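Local coordinates for protein glycerophosphodiester phosphodiesterase (PDB 1O1Z) that belongs to the glycerophosphodiester phosphodiesterase family of TIM-barrel proteins and comes from Thermotoga maritima, at residues Gly20-Lys24 with Thr224-Glu228; Lys24-Asn28 with Lys65-Gly69; Glu45-Arg49 with Val58-Glu62; Tyr173-Tyr179 with Ile199-Thr205. All coordinates share one frame. Residues are numbered along the deposited sequence.

Contact 1: residues Gly20-Lys24 with Thr224-Glu228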
loop_
_atom_site.group_PDB
_atom_site.type_symbol
_atom_site.label_atom_id
_atom_site.label_comp_id
_atom_site.label_asym_id
_atom_site.label_seq_id
_atom_site.Cartn_x
_atom_site.Cartn_y
_atom_site.Cartn_z
ATOM N N GLY A 20 -3.777 -7.635 -2.388
ATOM C CA GLY A 20 -3.501 -9.041 -2.636
ATOM C C GLY A 20 -3.391 -9.340 -4.126
ATOM O O GLY A 20 -3.082 -8.450 -4.911
ATOM N N TYR A 21 -3.639 -10.593 -4.511
ATOM C CA TYR A 21 -3.630 -10.985 -5.914
ATOM C C TYR A 21 -5.016 -10.666 -6.454
ATOM O O TYR A 21 -5.832 -11.552 -6.712
ATOM C CB TYR A 21 -3.299 -12.464 -6.067
ATOM C CG TYR A 21 -2.902 -12.911 -7.460
ATOM C CD1 TYR A 21 -3.112 -12.100 -8.578
ATOM C CD2 TYR A 21 -2.330 -14.143 -7.654
ATOM C CE1 TYR A 21 -2.750 -12.499 -9.832
ATOM C CE2 TYR A 21 -1.961 -14.562 -8.912
ATOM C CZ TYR A 21 -2.165 -13.742 -9.997
ATOM O OH TYR A 21 -1.782 -14.163 -11.257
ATOM N N SER A 22 -5.269 -9.375 -6.635
ATOM C CA SER A 22 -6.635 -8.907 -6.857
ATOM C C SER A 22 -7.116 -9.096 -8.298
ATOM O O SER A 22 -8.287 -8.955 -8.550
ATOM C CB SER A 22 -6.763 -7.457 -6.400
ATOM O OG SER A 22 -5.884 -6.623 -7.129
ATOM N N ALA A 23 -6.218 -9.386 -9.239
ATOM C CA ALA A 23 -6.654 -9.721 -10.614
ATOM C C ALA A 23 -7.411 -11.044 -10.669
ATOM O O ALA A 23 -8.214 -11.277 -11.606
ATOM C CB ALA A 23 -5.481 -9.778 -11.564
ATOM N N LYS A 24 -7.131 -11.939 -9.726
ATOM C CA LYS A 24 -7.706 -13.292 -9.736
ATOM C C LYS A 24 -8.606 -13.636 -8.536
ATOM O O LYS A 24 -9.414 -14.570 -8.615
ATOM C CB LYS A 24 -6.590 -14.334 -9.833
ATOM C CG LYS A 24 -5.897 -14.387 -11.190
ATOM C CD LYS A 24 -5.030 -15.654 -11.323
ATOM C CE LYS A 24 -4.425 -15.789 -12.737
ATOM N NZ LYS A 24 -3.926 -17.177 -13.046
ATOM N N THR A 224 1.067 -4.121 -7.928
ATOM C CA THR A 224 0.375 -4.615 -9.102
ATOM C C THR A 224 -0.767 -5.537 -8.730
ATOM O O THR A 224 -0.696 -6.226 -7.716
ATOM C CB THR A 224 1.381 -5.412 -9.996
ATOM O OG1 THR A 224 0.721 -5.887 -11.182
ATOM C CG2 THR A 224 1.932 -6.653 -9.298
ATOM N N ASP A 225 -1.805 -5.571 -9.563
ATOM C CA ASP A 225 -2.854 -6.576 -9.425
ATOM C C ASP A 225 -2.439 -7.947 -10.001
ATOM O O ASP A 225 -2.995 -8.978 -9.639
ATOM C CB ASP A 225 -4.124 -6.131 -10.123
ATOM C CG ASP A 225 -4.613 -4.777 -9.683
ATOM O OD1 ASP A 225 -4.568 -4.481 -8.468
ATOM O OD2 ASP A 225 -5.110 -3.954 -10.508
ATOM N N GLU A 226 -1.490 -7.928 -10.929
ATOM C CA GLU A 226 -1.094 -9.094 -11.725
ATOM C C GLU A 226 0.165 -9.722 -11.157
ATOM O O GLU A 226 1.254 -9.658 -11.734
ATOM C CB GLU A 226 -0.899 -8.679 -13.180
ATOM C CG GLU A 226 -2.177 -8.261 -13.876
ATOM C CD GLU A 226 -3.070 -9.437 -14.288
ATOM O OE1 GLU A 226 -2.698 -10.628 -14.103
ATOM O OE2 GLU A 226 -4.167 -9.171 -14.816
ATOM N N VAL A 227 0.001 -10.366 -9.999
ATOM C CA VAL A 227 1.146 -10.854 -9.258
ATOM C C VAL A 227 2.003 -11.870 -10.004
ATOM O O VAL A 227 3.226 -11.714 -10.101
ATOM C CB VAL A 227 0.732 -11.420 -7.881
ATOM C CG1 VAL A 227 1.911 -12.048 -7.188
ATOM C CG2 VAL A 227 0.106 -10.335 -7.036
ATOM N N GLU A 228 1.404 -12.935 -10.544
ATOM C CA GLU A 228 2.212 -13.956 -11.215
ATOM C C GLU A 228 2.975 -13.381 -12.402
ATOM O O GLU A 228 4.126 -13.708 -12.621
ATOM C CB GLU A 228 1.359 -15.124 -11.721
ATOM C CG GLU A 228 0.750 -16.010 -10.651
ATOM C CD GLU A 228 -0.219 -17.032 -11.246
ATOM O OE1 GLU A 228 0.240 -18.153 -11.548
ATOM O OE2 GLU A 228 -1.424 -16.714 -11.452
HETATM O O HOH W 1 -0.751 -12.269 -13.023
#
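The phenol of Y21 and the carboxylate of E228 meet at the polar centre of this contact. Y21 OH donates to E228 OE2 at 2.6 Å, and the same OE2 takes a salt bridge from K24 NZ at 3.0 Å, so one carboxylate oxygen serves two donors. As acceptor, Y21 OH receives water 1 at 2.8 Å, which also donates to E226 OE1 at 2.8 Å, and a weak bond from E228 N at 3.5 Å. Tyrosine suits this place because its ring is apolar where its tip is polar: V227 CB sits 3.9 Å from the ring centroid, almost on the normal, a CH-pi contact. A23 N donates to D225 O at 3.3 Å, and the small A23 CB fits close against that oxygen. S22 OG and D225 OD1 are neighbours without bonding each other; each is satisfied by H18, through its carbonyl O and its ND1 respectively. T224 OG1 accepts from E226 N at 3.0 Å, an ST turn leading to E226 at the N-cap position of helix 227-232, and also bonds L206 O. The loop after strand 14-18 thus meets the turn after strand 221-224, beside the pairing of these strands that closes the TIM barrel.

Contact 2: residues Lys24-Asn28 with Lys65-Gly69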
loop_
_atom_site.group_PDB
_atom_site.type_symbol
_atom_site.label_atom_id
_atom_site.label_comp_id
_atom_site.label_asym_id
_atom_site.label_seq_id
_atom_site.Cartn_x
_atom_site.Cartn_y
_atom_site.Cartn_z
ATOM N N LYS A 24 -7.131 -11.939 -9.726
ATOM C CA LYS A 24 -7.706 -13.292 -9.736
ATOM C C LYS A 24 -8.606 -13.636 -8.536
ATOM O O LYS A 24 -9.414 -14.570 -8.615
ATOM C CB LYS A 24 -6.590 -14.334 -9.833
ATOM C CG LYS A 24 -5.897 -14.387 -11.190
ATOM C CD LYS A 24 -5.030 -15.654 -11.323
ATOM C CE LYS A 24 -4.425 -15.789 -12.737
ATOM N NZ LYS A 24 -3.926 -17.177 -13.046
ATOM N N TYR A 25 -8.455 -12.892 -7.444
ATOM C CA TYR A 25 -9.173 -13.148 -6.207
ATOM C C TYR A 25 -9.747 -11.851 -5.673
ATOM O O TYR A 25 -9.241 -10.763 -5.957
ATOM C CB TYR A 25 -8.228 -13.781 -5.189
ATOM C CG TYR A 25 -7.640 -15.064 -5.714
ATOM C CD1 TYR A 25 -8.366 -16.246 -5.667
ATOM C CD2 TYR A 25 -6.403 -15.074 -6.364
ATOM C CE1 TYR A 25 -7.841 -17.425 -6.201
ATOM C CE2 TYR A 25 -5.875 -16.238 -6.881
ATOM C CZ TYR A 25 -6.590 -17.405 -6.802
ATOM O OH TYR A 25 -6.050 -18.561 -7.351
ATOM N N LEU A 26 -10.791 -11.953 -4.866
ATOM C CA LEU A 26 -11.465 -10.752 -4.393
ATOM C C LEU A 26 -10.526 -9.872 -3.556
ATOM O O LEU A 26 -9.929 -10.312 -2.561
ATOM C CB LEU A 26 -12.710 -11.119 -3.595
ATOM C CG LEU A 26 -13.513 -9.937 -3.036
ATOM C CD1 LEU A 26 -14.063 -9.076 -4.153
ATOM C CD2 LEU A 26 -14.629 -10.407 -2.093
ATOM N N GLU A 27 -10.410 -8.607 -3.968
ATOM C CA GLU A 27 -9.498 -7.666 -3.362
ATOM C C GLU A 27 -9.628 -7.608 -1.850
ATOM O O GLU A 27 -10.727 -7.631 -1.276
ATOM C CB GLU A 27 -9.717 -6.268 -3.902
ATOM C CG GLU A 27 -11.129 -5.761 -3.736
ATOM C CD GLU A 27 -11.227 -4.312 -4.119
ATOM O OE1 GLU A 27 -11.343 -4.082 -5.336
ATOM O OE2 GLU A 27 -11.173 -3.434 -3.225
ATOM N N ASN A 28 -8.479 -7.489 -1.216
ATOM C CA ASN A 28 -8.399 -7.220 0.218
ATOM C C ASN A 28 -8.951 -8.338 1.119
ATOM O O ASN A 28 -9.220 -8.107 2.301
ATOM C CB ASN A 28 -8.977 -5.840 0.565
ATOM C CG ASN A 28 -7.972 -4.724 0.424
ATOM O OD1 ASN A 28 -6.759 -4.930 0.562
ATOM N ND2 ASN A 28 -8.466 -3.531 0.118
ATOM N N LYS A 65 -20.685 -0.842 -0.830
ATOM C CA LYS A 65 -21.533 -0.745 -2.016
ATOM C C LYS A 65 -20.917 -1.411 -3.239
ATOM O O LYS A 65 -21.573 -2.198 -3.916
ATOM C CB LYS A 65 -21.890 0.725 -2.350
ATOM C CG LYS A 65 -22.651 1.450 -1.275
ATOM C CD LYS A 65 -23.434 2.668 -1.798
ATOM C CE LYS A 65 -22.662 3.963 -1.654
ATOM N NZ LYS A 65 -23.554 5.147 -1.877
ATOM N N ARG A 66 -19.662 -1.099 -3.526
ATOM C CA ARG A 66 -19.038 -1.533 -4.780
ATOM C C ARG A 66 -18.886 -3.044 -4.881
ATOM O O ARG A 66 -19.134 -3.624 -5.930
ATOM C CB ARG A 66 -17.677 -0.856 -4.944
ATOM C CG ARG A 66 -16.911 -1.177 -6.232
ATOM C CD ARG A 66 -15.646 -0.334 -6.401
ATOM N NE ARG A 66 -14.784 -0.432 -5.225
ATOM C CZ ARG A 66 -13.764 -1.286 -5.079
ATOM N NH1 ARG A 66 -13.380 -2.092 -6.078
ATOM N NH2 ARG A 66 -13.094 -1.299 -3.942
ATOM N N LEU A 67 -18.469 -3.674 -3.793
ATOM C CA LEU A 67 -18.107 -5.099 -3.823
ATOM C C LEU A 67 -19.250 -6.014 -3.393
ATOM O O LEU A 67 -19.302 -7.175 -3.807
ATOM C CB LEU A 67 -16.900 -5.347 -2.924
ATOM C CG LEU A 67 -15.558 -4.688 -3.298
ATOM C CD1 LEU A 67 -14.551 -5.021 -2.276
ATOM C CD2 LEU A 67 -15.116 -5.125 -4.694
ATOM N N PHE A 68 -20.150 -5.499 -2.559
ATOM C CA PHE A 68 -21.252 -6.293 -1.991
ATOM C C PHE A 68 -22.659 -5.775 -2.270
ATOM O O PHE A 68 -23.640 -6.466 -1.987
ATOM C CB PHE A 68 -21.047 -6.422 -0.472
ATOM C CG PHE A 68 -19.753 -7.041 -0.110
ATOM C CD1 PHE A 68 -19.612 -8.421 -0.128
ATOM C CD2 PHE A 68 -18.647 -6.257 0.214
ATOM C CE1 PHE A 68 -18.392 -9.005 0.186
ATOM C CE2 PHE A 68 -17.422 -6.833 0.534
ATOM C CZ PHE A 68 -17.302 -8.217 0.519
ATOM N N GLY A 69 -22.780 -4.563 -2.804
ATOM C CA GLY A 69 -24.079 -3.993 -3.119
ATOM C C GLY A 69 -24.846 -3.565 -1.891
ATOM O O GLY A 69 -26.073 -3.473 -1.919
#
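Backbone does not meet backbone here: the nearest CA atoms, those of L26 and L67, are 8.7 Å apart, and side chains bridge the gap. L26 and E27 are extended, after which N28 takes a positive phi of 65° and bends the loop toward helix 30-38. Opposite lies the single turn of helix 65-68, closed by G69 N bonding K65 O at 2.9 Å; G69 leaves it with phi 73°, a conformation glycine adopts easily. L26, E27 and L67 all direct their CA-to-CB bonds across the gap. E27 and R66 pair two-pronged, R66 NH1 to E27 OE1 at 2.9 Å and R66 NH2 to E27 OE2 at 3.0 Å, the planar guanidinium matching the carboxylate edge to edge. Alongside, the aliphatic part of E27 packs on leucine, CG to L67 CD1 at 3.8 Å, while L26 CD1 meets L67 CD2 at 4.1 Å and L26 CD2 reaches F68 CZ at 4.3 Å. Both charges have further partners: R66 NE forms a salt bridge with D61, and E27 OE2 one with R19. A small apolar patch flanked by a doubly bonded ion pair thus holds the excursion between strands 43-50 and 105-110 to the first loop of the barrel; the charge network, running R19, E27, R66, D61, implies a contact specific in orientation rather than one of shape alone.

Contact 3: residues Glu45-Arg49 with Val58-Glu62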
loop_
_atom_site.group_PDB
_atom_site.type_symbol
_atom_site.label_atom_id
_atom_site.label_comp_id
_atom_site.label_asym_id
_atom_site.label_seq_id
_atom_site.Cartn_x
_atom_site.Cartn_y
_atom_site.Cartn_z
ATOM N N GLU A 45 -0.050 -5.072 -0.540
ATOM C CA GLU A 45 -0.535 -3.756 -0.127
ATOM C C GLU A 45 -1.991 -3.921 0.244
ATOM O O GLU A 45 -2.743 -4.673 -0.405
ATOM C CB GLU A 45 -0.342 -2.754 -1.271
ATOM C CG GLU A 45 -0.770 -1.330 -1.002
ATOM C CD GLU A 45 -2.267 -1.063 -1.152
ATOM O OE1 GLU A 45 -2.980 -1.833 -1.839
ATOM O OE2 GLU A 45 -2.745 -0.047 -0.567
ATOM N N LEU A 46 -2.416 -3.206 1.280
ATOM C CA LEU A 46 -3.811 -3.255 1.704
ATOM C C LEU A 46 -4.220 -1.935 2.317
ATOM O O LEU A 46 -3.374 -1.091 2.595
ATOM C CB LEU A 46 -4.018 -4.424 2.656
ATOM C CG LEU A 46 -3.191 -4.471 3.935
ATOM C CD1 LEU A 46 -3.721 -3.511 5.003
ATOM C CD2 LEU A 46 -3.141 -5.880 4.486
ATOM N N ASP A 47 -5.521 -1.754 2.539
ATOM C CA ASP A 47 -6.108 -0.509 2.970
ATOM C C ASP A 47 -6.819 -0.703 4.295
ATOM O O ASP A 47 -7.550 -1.671 4.427
ATOM C CB ASP A 47 -7.157 -0.094 1.957
ATOM C CG ASP A 47 -6.602 -0.085 0.565
ATOM O OD1 ASP A 47 -6.934 -0.961 -0.285
ATOM O OD2 ASP A 47 -5.694 0.738 0.289
ATOM N N VAL A 48 -6.615 0.215 5.249
ATOM C CA VAL A 48 -7.215 0.090 6.572
ATOM C C VAL A 48 -8.082 1.266 6.978
ATOM O O VAL A 48 -7.796 2.437 6.669
ATOM C CB VAL A 48 -6.173 -0.200 7.691
ATOM C CG1 VAL A 48 -5.514 -1.539 7.470
ATOM C CG2 VAL A 48 -5.148 0.905 7.845
ATOM N N ARG A 49 -9.143 0.911 7.723
ATOM C CA ARG A 49 -10.154 1.826 8.224
ATOM C C ARG A 49 -10.641 1.318 9.582
ATOM O O ARG A 49 -10.297 0.210 10.001
ATOM C CB ARG A 49 -11.357 1.850 7.285
ATOM C CG ARG A 49 -11.050 2.432 5.919
ATOM C CD ARG A 49 -12.287 2.485 5.047
ATOM N NE ARG A 49 -11.991 3.164 3.808
ATOM C CZ ARG A 49 -12.020 4.465 3.610
ATOM N NH1 ARG A 49 -12.360 5.321 4.574
ATOM N NH2 ARG A 49 -11.736 4.948 2.400
ATOM N N VAL A 58 -9.902 -4.134 7.029
ATOM C CA VAL A 58 -9.260 -3.996 5.718
ATOM C C VAL A 58 -10.356 -3.709 4.673
ATOM O O VAL A 58 -11.166 -4.573 4.338
ATOM C CB VAL A 58 -8.447 -5.225 5.358
ATOM C CG1 VAL A 58 -7.790 -5.053 3.977
ATOM C CG2 VAL A 58 -7.393 -5.509 6.414
ATOM N N SER A 59 -10.416 -2.470 4.182
ATOM C CA SER A 59 -11.375 -2.079 3.161
ATOM C C SER A 59 -10.873 -0.819 2.477
ATOM O O SER A 59 -10.631 0.181 3.142
ATOM C CB SER A 59 -12.738 -1.779 3.786
ATOM O OG SER A 59 -13.688 -1.405 2.771
ATOM N N HIS A 60 -10.742 -0.865 1.151
ATOM C CA HIS A 60 -10.398 0.352 0.405
ATOM C C HIS A 60 -11.473 1.448 0.516
ATOM O O HIS A 60 -11.171 2.592 0.884
ATOM C CB HIS A 60 -10.131 0.006 -1.059
ATOM C CG HIS A 60 -9.785 1.198 -1.874
ATOM N ND1 HIS A 60 -10.729 1.944 -2.537
ATOM C CD2 HIS A 60 -8.596 1.819 -2.062
ATOM C CE1 HIS A 60 -10.130 2.964 -3.132
ATOM N NE2 HIS A 60 -8.844 2.923 -2.846
ATOM N N ASP A 61 -12.721 1.104 0.227
ATOM C CA ASP A 61 -13.823 2.046 0.238
ATOM C C ASP A 61 -14.346 2.206 1.664
ATOM O O ASP A 61 -14.191 1.305 2.496
ATOM C CB ASP A 61 -14.970 1.552 -0.628
ATOM C CG ASP A 61 -14.658 1.495 -2.131
ATOM O OD1 ASP A 61 -13.613 2.009 -2.599
ATOM O OD2 ASP A 61 -15.493 0.989 -2.907
ATOM N N GLU A 62 -15.049 3.298 1.927
ATOM C CA GLU A 62 -15.611 3.536 3.251
ATOM C C GLU A 62 -16.919 2.768 3.471
ATOM O O GLU A 62 -17.446 2.780 4.569
ATOM C CB GLU A 62 -15.836 5.040 3.507
ATOM C CG GLU A 62 -16.965 5.671 2.730
ATOM C CD GLU A 62 -17.324 7.070 3.221
ATOM O OE1 GLU A 62 -16.635 7.622 4.113
ATOM O OE2 GLU A 62 -18.308 7.618 2.701
HETATM O O HOH W 2 -13.980 7.920 4.274
#
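At the C-terminal mouth of the TIM barrel, where this fold carries its active sites, strand 43-50 turns back through a beta hairpin, and the chain then peels off the sheet at S59. V48 and V58 form an antiparallel non-hydrogen-bonded pair, CA to CA 4.7 Å. Just beyond it, D47 O accepts from S59 N at 3.0 Å. L46 CB packs on V58 CG1 at 4.0 Å, suiting a side covered by F33 of helix 30-38 and V96 of helix 93-99. The other side is polar: D47, whose OD1 bonds N28, lies with E45 near E109 in an acidic cluster, and D47 OD1 comes within 3.4 Å of H60 CB. H60 ND1 donates to D61 OD1 at 2.9 Å, which helps orient the imidazole, while D61 OD2 pairs with R66. R49 is long enough to reach the departing loop, and its flat guanidinium presents several donors: NE at 3.1 Å and NH2 at 2.9 Å both donate to H60 O, and NE bonds weakly to S59 O at 3.3 Å. Its NH1 pairs with E112 and, at 3.1 Å, water 2, which donates to E62 OE1 at 2.7 Å; E62 also forms a salt bridge with K73.

Contact 4: residues Tyr173-Tyr179 with Ile199-Thr205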
loop_
_atom_site.group_PDB
_atom_site.type_symbol
_atom_site.label_atom_id
_atom_site.label_comp_id
_atom_site.label_asym_id
_atom_site.label_seq_id
_atom_site.Cartn_x
_atom_site.Cartn_y
_atom_site.Cartn_z
ATOM N N TYR A 173 10.961 6.617 4.313
ATOM C CA TYR A 173 11.597 5.419 3.814
ATOM C C TYR A 173 11.397 5.273 2.311
ATOM O O TYR A 173 12.297 4.867 1.601
ATOM C CB TYR A 173 10.998 4.189 4.528
ATOM C CG TYR A 173 11.378 2.877 3.941
ATOM C CD1 TYR A 173 12.661 2.360 4.110
ATOM C CD2 TYR A 173 10.451 2.143 3.205
ATOM C CE1 TYR A 173 13.001 1.135 3.559
ATOM C CE2 TYR A 173 10.782 0.923 2.665
ATOM C CZ TYR A 173 12.065 0.432 2.823
ATOM O OH TYR A 173 12.396 -0.804 2.282
ATOM N N SER A 174 10.182 5.552 1.850
ATOM C CA SER A 174 9.809 5.276 0.462
ATOM C C SER A 174 8.907 6.374 -0.101
ATOM O O SER A 174 8.304 7.178 0.634
ATOM C CB SER A 174 9.109 3.928 0.379
ATOM O OG SER A 174 8.004 3.851 1.262
ATOM N N LEU A 175 8.857 6.401 -1.426
ATOM C CA LEU A 175 7.932 7.245 -2.172
ATOM C C LEU A 175 7.158 6.333 -3.101
ATOM O O LEU A 175 7.749 5.512 -3.782
ATOM C CB LEU A 175 8.678 8.276 -2.987
ATOM C CG LEU A 175 9.529 9.241 -2.166
ATOM C CD1 LEU A 175 10.395 10.114 -3.076
ATOM C CD2 LEU A 175 8.663 10.133 -1.279
ATOM N N HIS A 176 5.835 6.469 -3.075
ATOM C CA HIS A 176 4.937 5.598 -3.822
ATOM C C HIS A 176 4.296 6.465 -4.878
ATOM O O HIS A 176 3.394 7.244 -4.591
ATOM C CB HIS A 176 3.893 5.005 -2.871
ATOM C CG HIS A 176 4.476 4.154 -1.781
ATOM N ND1 HIS A 176 3.777 3.120 -1.198
ATOM C CD2 HIS A 176 5.689 4.183 -1.163
ATOM C CE1 HIS A 176 4.530 2.551 -0.264
ATOM N NE2 HIS A 176 5.693 3.184 -0.215
ATOM N N VAL A 177 4.800 6.342 -6.095
ATOM C CA VAL A 177 4.494 7.292 -7.161
ATOM C C VAL A 177 3.687 6.606 -8.259
ATOM O O VAL A 177 3.848 5.420 -8.563
ATOM C CB VAL A 177 5.770 7.935 -7.715
ATOM C CG1 VAL A 177 6.663 8.438 -6.568
ATOM C CG2 VAL A 177 6.518 6.989 -8.502
ATOM N N PRO A 178 2.764 7.328 -8.866
ATOM C CA PRO A 178 2.032 6.771 -9.994
ATOM C C PRO A 178 2.996 6.506 -11.127
ATOM O O PRO A 178 3.904 7.287 -11.362
ATOM C CB PRO A 178 1.037 7.866 -10.361
ATOM C CG PRO A 178 1.416 9.054 -9.589
ATOM C CD PRO A 178 2.350 8.699 -8.533
ATOM N N TYR A 179 2.826 5.410 -11.847
ATOM C CA TYR A 179 3.777 5.136 -12.934
ATOM C C TYR A 179 3.836 6.204 -14.038
ATOM O O TYR A 179 4.845 6.341 -14.723
ATOM C CB TYR A 179 3.547 3.738 -13.531
ATOM C CG TYR A 179 2.214 3.517 -14.159
ATOM C CD1 TYR A 179 1.971 3.864 -15.481
ATOM C CD2 TYR A 179 1.190 2.866 -13.452
ATOM C CE1 TYR A 179 0.754 3.627 -16.072
ATOM C CE2 TYR A 179 -0.014 2.602 -14.047
ATOM C CZ TYR A 179 -0.238 2.981 -15.349
ATOM O OH TYR A 179 -1.462 2.730 -15.922
ATOM N N ILE A 199 16.339 6.559 -0.592
ATOM C CA ILE A 199 14.863 6.459 -0.569
ATOM C C ILE A 199 14.410 5.403 -1.571
ATOM O O ILE A 199 14.963 5.305 -2.684
ATOM C CB ILE A 199 14.215 7.801 -0.837
ATOM C CG1 ILE A 199 14.580 8.775 0.293
ATOM C CG2 ILE A 199 12.686 7.655 -0.932
ATOM C CD1 ILE A 199 14.449 10.168 -0.071
ATOM N N VAL A 200 13.470 4.563 -1.153
ATOM C CA VAL A 200 12.971 3.439 -1.934
ATOM C C VAL A 200 11.801 3.913 -2.782
ATOM O O VAL A 200 10.913 4.564 -2.270
ATOM C CB VAL A 200 12.530 2.266 -0.996
ATOM C CG1 VAL A 200 11.848 1.156 -1.731
ATOM C CG2 VAL A 200 13.756 1.726 -0.259
ATOM N N ILE A 201 11.835 3.640 -4.080
ATOM C CA ILE A 201 10.790 4.105 -4.981
ATOM C C ILE A 201 9.883 2.949 -5.381
ATOM O O ILE A 201 10.350 1.983 -5.968
ATOM C CB ILE A 201 11.435 4.702 -6.271
ATOM C CG1 ILE A 201 12.500 5.780 -5.940
ATOM C CG2 ILE A 201 10.339 5.186 -7.208
ATOM C CD1 ILE A 201 12.003 6.957 -5.153
ATOM N N PHE A 202 8.598 3.056 -5.058
ATOM C CA PHE A 202 7.578 2.100 -5.481
ATOM C C PHE A 202 6.699 2.800 -6.504
ATOM O O PHE A 202 6.424 4.008 -6.401
ATOM C CB PHE A 202 6.671 1.661 -4.323
ATOM C CG PHE A 202 7.279 0.664 -3.389
ATOM C CD1 PHE A 202 8.047 1.077 -2.327
ATOM C CD2 PHE A 202 7.027 -0.713 -3.552
ATOM C CE1 PHE A 202 8.617 0.159 -1.454
ATOM C CE2 PHE A 202 7.611 -1.627 -2.675
ATOM C CZ PHE A 202 8.388 -1.175 -1.621
ATOM N N VAL A 203 6.262 2.052 -7.506
ATOM C CA VAL A 203 5.266 2.554 -8.447
ATOM C C VAL A 203 3.957 1.805 -8.335
ATOM O O VAL A 203 3.948 0.641 -8.023
ATOM C CB VAL A 203 5.780 2.570 -9.895
ATOM C CG1 VAL A 203 6.976 3.472 -9.989
ATOM C CG2 VAL A 203 6.094 1.188 -10.401
ATOM N N TRP A 204 2.844 2.499 -8.571
ATOM C CA TRP A 204 1.511 1.904 -8.501
ATOM C C TRP A 204 0.578 2.523 -9.531
ATOM O O TRP A 204 0.865 3.591 -10.060
ATOM C CB TRP A 204 0.907 2.139 -7.115
ATOM C CG TRP A 204 0.769 3.625 -6.775
ATOM C CD1 TRP A 204 1.727 4.412 -6.236
ATOM C CD2 TRP A 204 -0.365 4.486 -7.014
ATOM N NE1 TRP A 204 1.271 5.702 -6.104
ATOM C CE2 TRP A 204 -0.015 5.777 -6.560
ATOM C CE3 TRP A 204 -1.640 4.294 -7.546
ATOM C CZ2 TRP A 204 -0.881 6.869 -6.630
ATOM C CZ3 TRP A 204 -2.508 5.382 -7.619
ATOM C CH2 TRP A 204 -2.119 6.656 -7.161
ATOM N N THR A 205 -0.546 1.882 -9.856
ATOM C CA THR A 205 -0.784 0.460 -9.715
ATOM C C THR A 205 -0.552 -0.074 -11.114
ATOM O O THR A 205 -1.322 0.194 -12.044
ATOM C CB THR A 205 -2.237 0.205 -9.310
ATOM O OG1 THR A 205 -2.424 0.612 -7.950
ATOM C CG2 THR A 205 -2.527 -1.305 -9.336
#
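L175, V177, I199, I201 and V203 make the apolar centre, with L175 CG on I199 CG2 at 3.7 Å and V177 CG2 on V203 CG1 at 3.8 Å. Branched side chains suit this surface: helices 160-170 and 185-196 cover the first four residues, and F182 and I219 lie on V203. On the other surface, inside the barrel, where I130 of strand 129-133 touches S174 and F202, F202 CB lies over the H176 ring. S174 is small enough to fit beside F202, and its OG shares a hydrogen bond of 2.8 Å with H176 NE2. Strands 174-178 and 200-204 are parallel neighbours joined by helix 185-196, the beta-alpha-beta crossover from which a TIM barrel is built. Between them V200 N bonds Y173 O (3.0 Å), L175 N bonds V200 O (2.9 Å), F202 N bonds L175 O (2.9 Å), V177 N bonds F202 O (2.9 Å) and W204 N bonds V177 O (3.1 Å). P178, whose N this register turns away, has its CA over the five-membered ring of W204. At the polar edge W204 NE1 donates to H176 O at 3.0 Å, and Y179 N to W204 O at 3.2 Å, the carbonyl of the cis peptide before T205.

From the N terminus, strand 14-18 runs into the loop from which contacts 1 and 2 both start, sharing K24. Contact 3 closes first, a short hairpin of strand 43-50; contact 2 encloses it, tying the first loop to helix 65-68, and the two join through the R66-D61 salt bridge and a probable hydrogen bond from N28 to D47. Contact 4 follows, closing one beta-alpha-beta unit on the opposite side of the chain's centre, its centre about 25 Å from that of contact 2. Contact 1, about 200 residues in span, encloses contacts 3 and 4 and brings the start of helix 227-232 to the loop after strand 14-18, with D225 packing on T205 of contact 4.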